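Local structure of alternansucrase (Leuconostoc mesenteroides, 6HVG) at residues Gln380-Ser386 with Asp1289-Ile1295; Asp1264-Asn1268 with Tyr1309-Thr1314. The protein belongs to glycoside hydrolase family 70, joining a TIM-barrel-type domain that carries a calcium ion to choline-binding-type repeats. One frame throughout, in Å; residues are numbered along the deposited sequence.

Contact 1 of 2, residues Gln380-Ser386 with Asp1289-Ile1295; sequences QGLVSQS and DAQTGFI
A small two-stranded antiparallel sheet pairs Val383 and Ser384 with Thr1292 and Gln1291, consistent with the U-shaped course of family 70 chains, which brings distant segments together. Val383 and Thr1292 form the hydrogen-bonded pair: Thr1292 N lies 3.0 Å from Val383 O, and Val383 N gives the return bond to Thr1292 O. Their side chains run side by side on one face, with Val383 CG2 4.1 Å from Thr1292 CG2. With chi1 at -178° the Thr1292 hydroxyl bonds Tyr1304 O and leaves CG2 as the branch turned to Gln385. The extended Gln385 chain crosses that methyl, its CD 3.7 Å from Thr1292 CG2, while its amide is gripped at both ends by Asn478 and Ile1306.

Beyond the pair, Gly1293 turns a corner at backbone angles that favour glycine, and the next strand leaves for another sheet. Phe1294 N then bonds Gln380 O at 2.9 Å, nearly straight at 167°, and the same oxygen lies in the plane of the Phe1294 ring at its edge, 3.5 Å from CD1. The Gln380 chain is bent at chi2 (62°), with NE2 bonding Gly381 O, while its OE1 accepts from Gln474 and Lys447. Ile1295, past the corner, is crossed at a slant by Leu382, whose CD2 lies 3.5 Å from Ile1295 CD1. At the other end Gln385 N donates to Ala1290 O, and Asp1289 reaches the serines: Ser384 OG is modelled doubtfully close to Asp1289 OD1, and Ser386 OG makes a weak bond to Asp1289 OD1 at 3.1 Å.

Contact 2 of 2, residues Asp1264-Asn1268 with Tyr1309-Thr1314; sequences DWATN and YQAKDT
Asp1264 crosses Tyr1309 at a slant, its OD2 4.0 Å from Tyr1309 CB, with the carboxylate and ring planes 65° apart. Within its own turn that oxygen accepts from Thr1267 N, an Asx motif, the donor lying above the carboxylate plane at 2.9 Å; Thr1267 OG1 adds a second bond on its anti lone pair. OD1 is taken by Ser1305, while the Tyr1309 hydroxyl bonds Leu1281 O. Trp1265 sends its indole away to Asp446 and Tyr1259 and contributes its carbonyl here: Thr1314 OG1 donates to Trp1265 O at 2.9 Å, nearly in line with C=O. Ala1266 forms the middle of the contact. Its CB packs against two backbone carbonyls, 3.5 Å from Tyr1309 O, and its own O takes Lys1312 N at 3.2 Å from above the carbonyl plane, besides a CA-H...O contact from Ala1311. Thr1267 lays CG2 slantwise by Tyr1309 CB. Asn1268 ends the walk with ND2 3.0 Å from Thr1314 OG1, a weak bond. Giving and receiving at once would restrain the Thr1314 hydroxyl's rotation. The carbonyls of Trp1265 and Ala1266 thus both accept from 1309-1314, Thr1314 OG1 links the first to Asn1268, and no salt bridge takes part.

How the contacts relate
From the N terminus, the chain first lays down 380-386, with its short strand 383-384, and then makes an excursion of some 900 residues, which includes the parallel barrel strands and the calcium site. On its return it first places 1264-1268. Next 1289-1295 closes the long loop of contact 1, joining strand 1291-1292 to strand 383-384. Contact 2 closes a short loop some 40 residues long, tying the loop after strand 1248-1252 to the one entering strand 1314-1317. Because the segments alternate, the closures cross rather than nest. Their centres are 14 Å apart, without touching. Strand 1301-1304 links them, Tyr1304 bonding the backbone of Gly1293 and Tyr1303 that of Ala1311.

Contact 1 of 2, residues Gln380-Ser386 with Asp1289-Ile1295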
loop_
_atom_site.group_PDB
_atom_site.type_symbol
_atom_site.label_atom_id
_atom_site.label_comp_id
_atom_site.label_asym_id
_atom_site.label_seq_id
_atom_site.Cartn_x
_atom_site.Cartn_y
_atom_site.Cartn_z
ATOM N N GLN A 380 38.513 -1.273 26.685
ATOM C CA GLN A 380 37.844 -1.519 27.975
ATOM C C GLN A 380 38.345 -2.825 28.633
ATOM O O GLN A 380 38.013 -3.902 28.190
ATOM C CB GLN A 380 36.311 -1.567 27.770
ATOM C CG GLN A 380 35.467 -1.781 29.031
ATOM C CD GLN A 380 35.621 -0.668 30.056
ATOM O OE1 GLN A 380 35.405 0.516 29.750
ATOM N NE2 GLN A 380 35.991 -1.034 31.294
ATOM N N GLY A 381 39.159 -2.702 29.675
ATOM C CA GLY A 381 39.725 -3.862 30.393
ATOM C C GLY A 381 38.685 -4.402 31.351
ATOM O O GLY A 381 37.658 -3.741 31.597
ATOM N N LEU A 382 38.929 -5.582 31.914
ATOM C CA LEU A 382 37.936 -6.148 32.827
ATOM C C LEU A 382 37.865 -5.261 34.076
ATOM O O LEU A 382 38.891 -4.973 34.679
ATOM C CB LEU A 382 38.261 -7.596 33.181
ATOM C CG LEU A 382 37.145 -8.381 33.867
ATOM C CD1 LEU A 382 35.900 -8.483 32.976
ATOM C CD2 LEU A 382 37.642 -9.784 34.196
ATOM N N VAL A 383 36.671 -4.798 34.417
ATOM C CA VAL A 383 36.484 -3.997 35.610
ATOM C C VAL A 383 35.275 -4.470 36.388
ATOM O O VAL A 383 34.311 -4.953 35.834
ATOM C CB VAL A 383 36.341 -2.484 35.345
ATOM C CG1 VAL A 383 37.618 -1.926 34.755
ATOM C CG2 VAL A 383 35.138 -2.174 34.488
ATOM N N SER A 384 35.353 -4.316 37.693
ATOM C CA SER A 384 34.255 -4.613 38.583
ATOM C C SER A 384 33.372 -3.386 38.729
ATOM O O SER A 384 33.863 -2.264 38.840
ATOM C CB SER A 384 34.808 -5.001 39.944
ATOM O OG SER A 384 33.797 -5.558 40.759
ATOM N N GLN A 385 32.070 -3.591 38.716
ATOM C CA GLN A 385 31.156 -2.480 38.756
ATOM C C GLN A 385 30.588 -2.227 40.136
ATOM O O GLN A 385 30.106 -1.115 40.401
ATOM C CB GLN A 385 30.035 -2.721 37.744
ATOM C CG GLN A 385 30.519 -2.625 36.299
ATOM C CD GLN A 385 29.403 -2.562 35.296
ATOM O OE1 GLN A 385 29.068 -1.497 34.799
ATOM N NE2 GLN A 385 28.818 -3.721 35.004
ATOM N N SER A 386 30.662 -3.226 41.019
ATOM C CA SER A 386 30.065 -3.099 42.342
ATOM C C SER A 386 30.750 -2.034 43.195
ATOM O O SER A 386 31.976 -1.877 43.143
ATOM C CB SER A 386 30.034 -4.448 43.060
ATOM O OG SER A 386 31.320 -4.953 43.267
ATOM N N ASP A 1289 28.336 -9.044 41.907
ATOM C CA ASP A 1289 29.353 -8.274 41.207
ATOM C C ASP A 1289 29.393 -8.594 39.727
ATOM O O ASP A 1289 29.563 -9.746 39.347
ATOM C CB ASP A 1289 30.725 -8.555 41.797
ATOM C CG ASP A 1289 31.830 -7.763 41.113
ATOM O OD1 ASP A 1289 31.603 -6.624 40.661
ATOM O OD2 ASP A 1289 32.954 -8.275 41.052
ATOM N N ALA A 1290 29.176 -7.569 38.912
ATOM C CA ALA A 1290 29.129 -7.701 37.478
ATOM C C ALA A 1290 30.417 -7.150 36.932
ATOM O O ALA A 1290 30.700 -5.988 37.120
ATOM C CB ALA A 1290 27.939 -6.919 36.919
ATOM N N GLN A 1291 31.214 -7.976 36.273
ATOM C CA GLN A 1291 32.452 -7.502 35.712
ATOM C C GLN A 1291 32.258 -7.363 34.237
ATOM O O GLN A 1291 31.586 -8.192 33.607
ATOM C CB GLN A 1291 33.575 -8.481 36.016
ATOM C CG GLN A 1291 33.850 -8.578 37.495
ATOM C CD GLN A 1291 34.921 -9.590 37.810
ATOM O OE1 GLN A 1291 34.827 -10.756 37.409
ATOM N NE2 GLN A 1291 35.938 -9.158 38.547
ATOM N N THR A 1292 32.850 -6.330 33.666
ATOM C CA THR A 1292 32.614 -6.069 32.263
ATOM C C THR A 1292 33.874 -5.635 31.561
ATOM O O THR A 1292 34.627 -4.834 32.086
ATOM C CB THR A 1292 31.456 -5.069 32.073
ATOM O OG1 THR A 1292 31.199 -4.860 30.686
ATOM C CG2 THR A 1292 31.772 -3.756 32.722
ATOM N N GLY A 1293 34.093 -6.161 30.361
ATOM C CA GLY A 1293 35.225 -5.765 29.575
ATOM C C GLY A 1293 35.893 -6.944 28.945
ATOM O O GLY A 1293 35.474 -8.109 29.141
ATOM N N PHE A 1294 36.956 -6.646 28.208
ATOM C CA PHE A 1294 37.763 -7.638 27.562
ATOM C C PHE A 1294 38.954 -7.976 28.466
ATOM O O PHE A 1294 39.660 -7.092 28.912
ATOM C CB PHE A 1294 38.305 -7.075 26.252
ATOM C CG PHE A 1294 37.261 -6.668 25.280
ATOM C CD1 PHE A 1294 36.660 -5.449 25.384
ATOM C CD2 PHE A 1294 36.901 -7.495 24.205
ATOM C CE1 PHE A 1294 35.694 -5.062 24.463
ATOM C CE2 PHE A 1294 35.937 -7.107 23.286
ATOM C CZ PHE A 1294 35.332 -5.892 23.424
ATOM N N ILE A 1295 39.195 -9.264 28.689
ATOM C CA ILE A 1295 40.340 -9.696 29.479
ATOM C C ILE A 1295 41.083 -10.784 28.723
ATOM O O ILE A 1295 40.489 -11.737 28.290
ATOM C CB ILE A 1295 39.908 -10.214 30.858
ATOM C CG1 ILE A 1295 41.156 -10.435 31.741
ATOM C CG2 ILE A 1295 39.003 -11.440 30.723
ATOM C CD1 ILE A 1295 40.852 -10.825 33.172
#

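Contact 2 of 2, residues Asp1264-Asn1268 with Tyr1309-Thr1314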
loop_
_atom_site.group_PDB
_atom_site.type_symbol
_atom_site.label_atom_id
_atom_site.label_comp_id
_atom_site.label_asym_id
_atom_site.label_seq_id
_atom_site.Cartn_x
_atom_site.Cartn_y
_atom_site.Cartn_z
ATOM N N ASP A 1264 20.670 -10.015 27.087
ATOM C CA ASP A 1264 22.085 -9.932 27.368
ATOM C C ASP A 1264 22.844 -10.323 26.114
ATOM O O ASP A 1264 22.592 -11.400 25.564
ATOM C CB ASP A 1264 22.438 -10.891 28.489
ATOM C CG ASP A 1264 23.924 -11.085 28.629
ATOM O OD1 ASP A 1264 24.636 -10.083 28.847
ATOM O OD2 ASP A 1264 24.386 -12.229 28.497
ATOM N N TRP A 1265 23.756 -9.463 25.647
ATOM C CA TRP A 1265 24.399 -9.711 24.361
ATOM C C TRP A 1265 25.298 -10.903 24.422
ATOM O O TRP A 1265 25.504 -11.587 23.417
ATOM C CB TRP A 1265 25.192 -8.509 23.861
ATOM C CG TRP A 1265 24.384 -7.260 23.692
ATOM C CD1 TRP A 1265 24.605 -6.065 24.298
ATOM C CD2 TRP A 1265 23.247 -7.079 22.870
ATOM N NE1 TRP A 1265 23.671 -5.145 23.915
ATOM C CE2 TRP A 1265 22.814 -5.745 23.042
ATOM C CE3 TRP A 1265 22.556 -7.900 21.990
ATOM C CZ2 TRP A 1265 21.713 -5.215 22.370
ATOM C CZ3 TRP A 1265 21.449 -7.367 21.313
ATOM C CH2 TRP A 1265 21.047 -6.033 21.513
ATOM N N ALA A 1266 25.853 -11.157 25.596
ATOM C CA ALA A 1266 26.905 -12.150 25.764
ATOM C C ALA A 1266 26.424 -13.583 25.622
ATOM O O ALA A 1266 27.046 -14.395 24.936
ATOM C CB ALA A 1266 27.535 -11.960 27.114
ATOM N N THR A 1267 25.313 -13.884 26.289
ATOM C CA THR A 1267 24.711 -15.205 26.269
ATOM C C THR A 1267 23.519 -15.304 25.335
ATOM O O THR A 1267 23.092 -16.401 25.013
ATOM C CB THR A 1267 24.212 -15.549 27.655
ATOM O OG1 THR A 1267 23.336 -14.518 28.103
ATOM C CG2 THR A 1267 25.364 -15.649 28.616
ATOM N N ASN A 1268 23.019 -14.153 24.878
ATOM C CA ASN A 1268 21.810 -14.028 24.055
ATOM C C ASN A 1268 20.530 -14.513 24.733
ATOM O O ASN A 1268 19.542 -14.711 24.075
ATOM C CB ASN A 1268 22.006 -14.682 22.707
ATOM C CG ASN A 1268 23.096 -14.004 21.893
ATOM O OD1 ASN A 1268 22.978 -12.831 21.516
ATOM N ND2 ASN A 1268 24.144 -14.759 21.574
ATOM N N TYR A 1309 28.141 -11.249 32.447
ATOM C CA TYR A 1309 28.207 -12.633 31.937
ATOM C C TYR A 1309 29.194 -12.767 30.797
ATOM O O TYR A 1309 29.437 -11.806 30.071
ATOM C CB TYR A 1309 26.853 -13.091 31.480
ATOM C CG TYR A 1309 25.809 -13.002 32.545
ATOM C CD1 TYR A 1309 25.737 -13.946 33.549
ATOM C CD2 TYR A 1309 24.856 -11.969 32.537
ATOM C CE1 TYR A 1309 24.745 -13.888 34.527
ATOM C CE2 TYR A 1309 23.859 -11.893 33.516
ATOM C CZ TYR A 1309 23.816 -12.861 34.513
ATOM O OH TYR A 1309 22.867 -12.814 35.500
ATOM N N GLN A 1310 29.795 -13.945 30.665
ATOM C CA GLN A 1310 30.792 -14.181 29.649
ATOM C C GLN A 1310 30.182 -14.376 28.280
ATOM O O GLN A 1310 29.171 -15.054 28.144
ATOM C CB GLN A 1310 31.628 -15.406 29.999
ATOM C CG GLN A 1310 32.948 -15.447 29.219
ATOM C CD GLN A 1310 33.762 -16.690 29.463
ATOM O OE1 GLN A 1310 33.400 -17.520 30.292
ATOM N NE2 GLN A 1310 34.865 -16.836 28.725
ATOM N N ALA A 1311 30.816 -13.783 27.270
ATOM C CA ALA A 1311 30.380 -13.919 25.885
ATOM C C ALA A 1311 30.776 -15.279 25.361
ATOM O O ALA A 1311 31.955 -15.606 25.278
ATOM C CB ALA A 1311 31.014 -12.823 25.019
ATOM N N LYS A 1312 29.789 -16.073 24.998
ATOM C CA LYS A 1312 30.008 -17.355 24.317
ATOM C C LYS A 1312 29.064 -17.481 23.153
ATOM O O LYS A 1312 27.866 -17.259 23.310
ATOM C CB LYS A 1312 29.746 -18.551 25.245
ATOM C CG LYS A 1312 30.586 -18.549 26.486
ATOM C CD LYS A 1312 30.482 -19.864 27.235
ATOM C CE LYS A 1312 31.474 -19.860 28.388
ATOM N NZ LYS A 1312 31.423 -21.094 29.198
ATOM N N ASP A 1313 29.612 -17.847 21.991
ATOM C CA ASP A 1313 28.831 -18.119 20.790
ATOM C C ASP A 1313 27.965 -16.906 20.462
ATOM O O ASP A 1313 26.744 -16.976 20.465
ATOM C CB ASP A 1313 28.002 -19.390 20.994
ATOM C CG ASP A 1313 27.260 -19.830 19.748
ATOM O OD1 ASP A 1313 27.727 -19.538 18.620
ATOM O OD2 ASP A 1313 26.212 -20.508 19.928
ATOM N N THR A 1314 28.633 -15.785 20.233
ATOM C CA THR A 1314 27.953 -14.525 20.024
ATOM C C THR A 1314 28.887 -13.500 19.413
ATOM O O THR A 1314 30.095 -13.578 19.577
ATOM C CB THR A 1314 27.405 -13.966 21.332
ATOM O OG1 THR A 1314 26.465 -12.942 21.057
ATOM C CG2 THR A 1314 28.506 -13.381 22.173
#